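PDB 3H3E: metallo-beta-lactamase domain-containing protein from Thermotoga maritima, which binds zinc through a metallo-beta-lactamase fold and is probably a metal-dependent hydrolase, although its substrate is unknown and a transferase activity has also been suggested for its family. Local coordinates for residues T165-T170 with E194-R199; N187-I192 with E198-V203. The protein carries 2 engineered substitutions. One frame throughout, in Å; residues are numbered along the deposited sequence.

Contacts 1 and 2 lie on one flank of the same mixed sheet, their centres about 6 Å apart, and share E198 and R199. In contact 2 helix 185-193 packs on strand 200-204; in contact 1 the loop that joins these two elements closes over strand 165-170. The two meet directly: V167 CG2 of contact 1 lies 3.8 Å from I192 CD1 of contact 2, and T165 OG1 lies 3.8 Å from I188 CG2, so helix and loop press on the same strand. Both contacts sit away from the zinc held by H69, H71 and H182, although helix 185-193 begins just three residues after H182.

Contact 1. Residues T165-T170 with E194-R199; sequences TLVVRT and ETFNER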
loop_
_atom_site.group_PDB
_atom_site.type_symbol
_atom_site.label_atom_id
_atom_site.label_comp_id
_atom_site.label_asym_id
_atom_site.label_seq_id
_atom_site.Cartn_x
_atom_site.Cartn_y
_atom_site.Cartn_z
ATOM N N THR A 165 -4.735 -4.068 3.147
ATOM C CA THR A 165 -3.404 -4.538 2.825
ATOM C C THR A 165 -3.511 -5.853 2.086
ATOM O O THR A 165 -4.357 -6.686 2.397
ATOM C CB THR A 165 -2.548 -4.700 4.111
ATOM O OG1 THR A 165 -2.365 -3.417 4.715
ATOM C CG2 THR A 165 -1.188 -5.265 3.792
ATOM N N LEU A 166 -2.662 -6.025 1.088
ATOM C CA LEU A 166 -2.676 -7.237 0.299
ATOM C C LEU A 166 -1.709 -8.257 0.883
ATOM O O LEU A 166 -0.591 -7.927 1.252
ATOM C CB LEU A 166 -2.301 -6.914 -1.146
ATOM C CG LEU A 166 -2.137 -8.076 -2.110
ATOM C CD1 LEU A 166 -3.473 -8.734 -2.275
ATOM C CD2 LEU A 166 -1.584 -7.586 -3.465
ATOM N N VAL A 167 -2.158 -9.498 0.983
ATOM C CA VAL A 167 -1.291 -10.598 1.376
ATOM C C VAL A 167 -1.337 -11.668 0.289
ATOM O O VAL A 167 -2.401 -12.161 -0.084
ATOM C CB VAL A 167 -1.700 -11.193 2.733
ATOM C CG1 VAL A 167 -0.742 -12.298 3.152
ATOM C CG2 VAL A 167 -1.732 -10.114 3.769
ATOM N N VAL A 168 -0.165 -11.995 -0.230
ATOM C CA VAL A 168 -0.020 -13.034 -1.225
ATOM C C VAL A 168 0.689 -14.196 -0.554
ATOM O O VAL A 168 1.793 -14.040 -0.025
ATOM C CB VAL A 168 0.860 -12.577 -2.401
ATOM C CG1 VAL A 168 0.872 -13.635 -3.505
ATOM C CG2 VAL A 168 0.413 -11.206 -2.925
ATOM N N ARG A 169 0.043 -15.356 -0.585
ATOM C CA ARG A 169 0.559 -16.558 0.048
ATOM C C ARG A 169 1.404 -17.335 -0.958
ATOM O O ARG A 169 0.917 -17.791 -1.989
ATOM C CB ARG A 169 -0.598 -17.390 0.600
ATOM C CG ARG A 169 -0.209 -18.642 1.339
ATOM C CD ARG A 169 -1.437 -19.512 1.504
ATOM N NE ARG A 169 -2.105 -19.326 2.787
ATOM C CZ ARG A 169 -3.422 -19.392 2.960
ATOM N NH1 ARG A 169 -4.209 -19.601 1.908
ATOM N NH2 ARG A 169 -3.952 -19.229 4.177
ATOM N N THR A 170 2.685 -17.450 -0.631
ATOM C CA THR A 170 3.733 -17.987 -1.490
ATOM C C THR A 170 4.275 -19.255 -0.819
ATOM O O THR A 170 4.135 -19.415 0.400
ATOM C CB THR A 170 4.832 -16.899 -1.648
ATOM O OG1 THR A 170 4.577 -16.152 -2.832
ATOM C CG2 THR A 170 6.237 -17.457 -1.696
ATOM N N GLU A 194 -1.491 -12.887 13.266
ATOM C CA GLU A 194 -2.558 -13.515 14.050
ATOM C C GLU A 194 -3.536 -14.296 13.175
ATOM O O GLU A 194 -4.353 -15.055 13.692
ATOM C CB GLU A 194 -3.348 -12.478 14.855
ATOM C CG GLU A 194 -2.516 -11.486 15.648
ATOM C CD GLU A 194 -3.375 -10.491 16.422
ATOM O OE1 GLU A 194 -4.529 -10.247 16.004
ATOM O OE2 GLU A 194 -2.898 -9.951 17.445
ATOM N N THR A 195 -3.442 -14.104 11.857
ATOM C CA THR A 195 -4.432 -14.602 10.900
ATOM C C THR A 195 -3.880 -15.759 10.067
ATOM O O THR A 195 -4.590 -16.709 9.743
ATOM C CB THR A 195 -4.860 -13.471 9.919
ATOM O OG1 THR A 195 -5.473 -12.397 10.636
ATOM C CG2 THR A 195 -5.842 -13.982 8.886
ATOM N N PHE A 196 -2.611 -15.651 9.694
ATOM C CA PHE A 196 -1.955 -16.659 8.876
ATOM C C PHE A 196 -0.920 -17.459 9.671
ATOM O O PHE A 196 -0.055 -16.889 10.335
ATOM C CB PHE A 196 -1.303 -16.006 7.652
ATOM C CG PHE A 196 -2.281 -15.325 6.735
ATOM C CD1 PHE A 196 -2.753 -15.969 5.602
ATOM C CD2 PHE A 196 -2.739 -14.050 7.011
ATOM C CE1 PHE A 196 -3.662 -15.354 4.761
ATOM C CE2 PHE A 196 -3.655 -13.427 6.170
ATOM C CZ PHE A 196 -4.112 -14.076 5.045
ATOM N N ASN A 197 -1.022 -18.783 9.599
ATOM C CA ASN A 197 -0.039 -19.667 10.202
ATOM C C ASN A 197 1.287 -19.652 9.438
ATOM O O ASN A 197 2.227 -20.338 9.812
ATOM C CB ASN A 197 -0.584 -21.090 10.258
ATOM C CG ASN A 197 0.145 -21.955 11.270
ATOM O OD1 ASN A 197 1.112 -21.516 11.895
ATOM N ND2 ASN A 197 -0.322 -23.192 11.442
ATOM N N GLU A 198 1.355 -18.862 8.376
ATOM C CA GLU A 198 2.522 -18.821 7.495
ATOM C C GLU A 198 3.494 -17.739 7.918
ATOM O O GLU A 198 3.113 -16.760 8.538
ATOM C CB GLU A 198 2.115 -18.568 6.032
ATOM C CG GLU A 198 1.812 -19.795 5.189
ATOM C CD GLU A 198 0.333 -20.146 5.165
ATOM O OE1 GLU A 198 -0.501 -19.299 5.568
ATOM O OE2 GLU A 198 0.003 -21.279 4.740
ATOM N N ARG A 199 4.758 -17.908 7.565
ATOM C CA ARG A 199 5.769 -16.927 7.915
ATOM C C ARG A 199 5.709 -15.753 6.939
ATOM O O ARG A 199 5.324 -15.914 5.782
ATOM C CB ARG A 199 7.159 -17.568 7.904
ATOM C CG ARG A 199 8.278 -16.569 8.147
ATOM C CD ARG A 199 9.644 -17.204 8.019
ATOM N NE ARG A 199 10.118 -17.711 9.300
ATOM C CZ ARG A 199 11.149 -17.202 9.968
ATOM N NH1 ARG A 199 11.829 -16.175 9.471
ATOM N NH2 ARG A 199 11.509 -17.731 11.129
#
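R169 reaches from strand 165-170 to E198 in the loop that follows helix 185-193, and the charged pair carries the polar half of this contact. R169 NE donates to E198 OE1 at 3.2 Å, a weak hydrogen bond within a salt bridge, but a fairly straight one, with 163° at the hydrogen. OE1 lies at the guanidinium edge and in its plane, while the carboxylate plane is turned 59° from it, so the two groups do not meet as a flat, two-pronged pair. A bend in the arginine at chi3 (-95°) and another in the glutamate at chi2 bring the side chains together at about a right angle. Both residues are partly exposed, so solvent probably weakens the attraction.

The apolar half is buried. V167 CG1 sits over one face of the F196 ring, offset toward the rim, and its nearest ring atom is CZ at 4.3 Å. R169 NH2 comes obliquely to the rim of the same ring, 3.8 Å from CD1. F131, on the neighbouring strand 130-133, adds an edge-to-face ring contact to F196.

The arrangement joins the loop between helix 185-193 and strand 200-204 to strand 165-170, which lies two places from strand 200-204 in the sheet, within the layered alpha/beta architecture of the metallo-beta-lactamase fold.

Contact 2. Residues N187-I192 with E198-V203; sequences NILLDI and ERIKMV
L189 has CG anti to its carbonyl carbon (chi1 -68°), and I200 holds CG1 in the same relation to its own carbonyl carbon (chi1 -63°); their terminal methyls, L189 CD2 and I200 CD1, meet at 4.0 Å. This is the return half of a beta-alpha-beta unit: strand 173-178 leads into helix 185-193, which packs against strand 200-204, parallel to the first strand. The axes of the helix and strand segments run roughly antiparallel, at 150°, and stay 11.3 Å apart at their closest, a gap filled by aliphatic side chains from both elements.

L189 serves two partners with one methyl, since CD2 also lies 4.0 Å from V203 CG2, three residues along the strand from I200. One helical turn after L189, I192 crosses I200 at about a right angle. All four residues are buried. F224 of helix 214-226 touches both L189 and V203, extending the apolar layer to a second helix, while I192 also rests on L174 and V176 of strand 173-178. I200 CD1 is the meeting point: besides L189 CD2 it has the backbone oxygen L189 O at 3.9 Å and I192 CG2 at 4.1 Å.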
loop_
_atom_site.group_PDB
_atom_site.type_symbol
_atom_site.label_atom_id
_atom_site.label_comp_id
_atom_site.label_asym_id
_atom_site.label_seq_id
_atom_site.Cartn_x
_atom_site.Cartn_y
_atom_site.Cartn_z
ATOM N N ASN A 187 1.480 -2.816 13.325
ATOM C CA ASN A 187 0.118 -3.297 13.585
ATOM C C ASN A 187 -0.378 -4.148 12.445
ATOM O O ASN A 187 -1.076 -5.144 12.634
ATOM C CB ASN A 187 -0.833 -2.124 13.811
ATOM C CG ASN A 187 -0.662 -1.519 15.166
ATOM O OD1 ASN A 187 -0.379 -2.229 16.125
ATOM N ND2 ASN A 187 -0.807 -0.205 15.264
ATOM N N ILE A 188 0.007 -3.742 11.249
ATOM C CA ILE A 188 -0.405 -4.424 10.045
ATOM C C ILE A 188 0.177 -5.820 10.029
ATOM O O ILE A 188 -0.518 -6.779 9.728
ATOM C CB ILE A 188 -0.005 -3.617 8.802
ATOM C CG1 ILE A 188 -0.925 -2.390 8.682
ATOM C CG2 ILE A 188 -0.053 -4.477 7.570
ATOM C CD1 ILE A 188 -0.540 -1.392 7.611
ATOM N N LEU A 189 1.448 -5.942 10.389
ATOM C CA LEU A 189 2.121 -7.243 10.341
ATOM C C LEU A 189 1.630 -8.179 11.429
ATOM O O LEU A 189 1.453 -9.363 11.202
ATOM C CB LEU A 189 3.634 -7.071 10.440
ATOM C CG LEU A 189 4.313 -6.400 9.239
ATOM C CD1 LEU A 189 5.803 -6.396 9.430
ATOM C CD2 LEU A 189 3.958 -7.129 7.975
ATOM N N LEU A 190 1.410 -7.630 12.616
ATOM C CA LEU A 190 0.869 -8.383 13.729
ATOM C C LEU A 190 -0.534 -8.870 13.406
ATOM O O LEU A 190 -0.898 -9.993 13.739
ATOM C CB LEU A 190 0.850 -7.520 14.988
ATOM C CG LEU A 190 2.193 -7.002 15.514
ATOM C CD1 LEU A 190 2.002 -5.824 16.468
ATOM C CD2 LEU A 190 2.937 -8.126 16.201
ATOM N N ASP A 191 -1.337 -8.033 12.761
ATOM C CA ASP A 191 -2.664 -8.483 12.360
ATOM C C ASP A 191 -2.540 -9.681 11.427
ATOM O O ASP A 191 -3.277 -10.651 11.548
ATOM C CB ASP A 191 -3.467 -7.358 11.710
ATOM C CG ASP A 191 -4.294 -6.565 12.721
ATOM O OD1 ASP A 191 -3.924 -6.543 13.915
ATOM O OD2 ASP A 191 -5.319 -5.962 12.325
ATOM N N ILE A 192 -1.587 -9.610 10.503
ATOM C CA ILE A 192 -1.316 -10.699 9.571
ATOM C C ILE A 192 -0.836 -11.950 10.312
ATOM O O ILE A 192 -1.362 -13.036 10.126
ATOM C CB ILE A 192 -0.289 -10.246 8.542
ATOM C CG1 ILE A 192 -0.898 -9.142 7.680
ATOM C CG2 ILE A 192 0.159 -11.391 7.699
ATOM C CD1 ILE A 192 0.061 -8.527 6.737
ATOM N N GLU A 198 1.355 -18.862 8.376
ATOM C CA GLU A 198 2.522 -18.821 7.495
ATOM C C GLU A 198 3.494 -17.739 7.918
ATOM O O GLU A 198 3.113 -16.760 8.538
ATOM C CB GLU A 198 2.115 -18.568 6.032
ATOM C CG GLU A 198 1.812 -19.795 5.189
ATOM C CD GLU A 198 0.333 -20.146 5.165
ATOM O OE1 GLU A 198 -0.501 -19.299 5.568
ATOM O OE2 GLU A 198 0.003 -21.279 4.740
ATOM N N ARG A 199 4.758 -17.908 7.565
ATOM C CA ARG A 199 5.769 -16.927 7.915
ATOM C C ARG A 199 5.709 -15.753 6.939
ATOM O O ARG A 199 5.324 -15.914 5.782
ATOM C CB ARG A 199 7.159 -17.568 7.904
ATOM C CG ARG A 199 8.278 -16.569 8.147
ATOM C CD ARG A 199 9.644 -17.204 8.019
ATOM N NE ARG A 199 10.118 -17.711 9.300
ATOM C CZ ARG A 199 11.149 -17.202 9.968
ATOM N NH1 ARG A 199 11.829 -16.175 9.471
ATOM N NH2 ARG A 199 11.509 -17.731 11.129
ATOM N N ILE A 200 6.086 -14.568 7.405
ATOM C CA ILE A 200 6.147 -13.409 6.530
ATOM C C ILE A 200 7.524 -13.343 5.853
ATOM O O ILE A 200 8.545 -13.183 6.514
ATOM C CB ILE A 200 5.836 -12.112 7.303
ATOM C CG1 ILE A 200 4.411 -12.153 7.849
ATOM C CG2 ILE A 200 5.990 -10.898 6.411
ATOM C CD1 ILE A 200 4.079 -11.015 8.786
ATOM N N LYS A 201 7.540 -13.493 4.534
ATOM C CA LYS A 201 8.781 -13.547 3.775
ATOM C C LYS A 201 9.265 -12.151 3.396
ATOM O O LYS A 201 10.394 -11.782 3.716
ATOM C CB LYS A 201 8.593 -14.399 2.509
ATOM C CG LYS A 201 9.751 -14.338 1.510
ATOM C CD LYS A 201 9.449 -15.180 0.264
ATOM C CE LYS A 201 10.642 -15.306 -0.689
ATOM N NZ LYS A 201 10.897 -14.051 -1.455
HETATM N N MSE A 202 8.402 -11.385 2.722
HETATM C CA MSE A 202 8.763 -10.086 2.153
HETATM C C MSE A 202 7.670 -9.039 2.383
HETATM O O MSE A 202 6.479 -9.334 2.290
HETATM C CB MSE A 202 9.018 -10.237 0.651
HETATM C CG MSE A 202 9.416 -8.965 -0.074
HETATM SE SE MSE A 202 9.715 -9.184 -1.844
HETATM C CE MSE A 202 11.153 -10.228 -1.854
ATOM N N VAL A 203 8.078 -7.810 2.673
ATOM C CA VAL A 203 7.125 -6.711 2.807
ATOM C C VAL A 203 7.501 -5.557 1.895
ATOM O O VAL A 203 8.602 -5.049 1.981
ATOM C CB VAL A 203 7.082 -6.178 4.236
ATOM C CG1 VAL A 203 5.987 -5.150 4.378
ATOM C CG2 VAL A 203 6.879 -7.318 5.209
#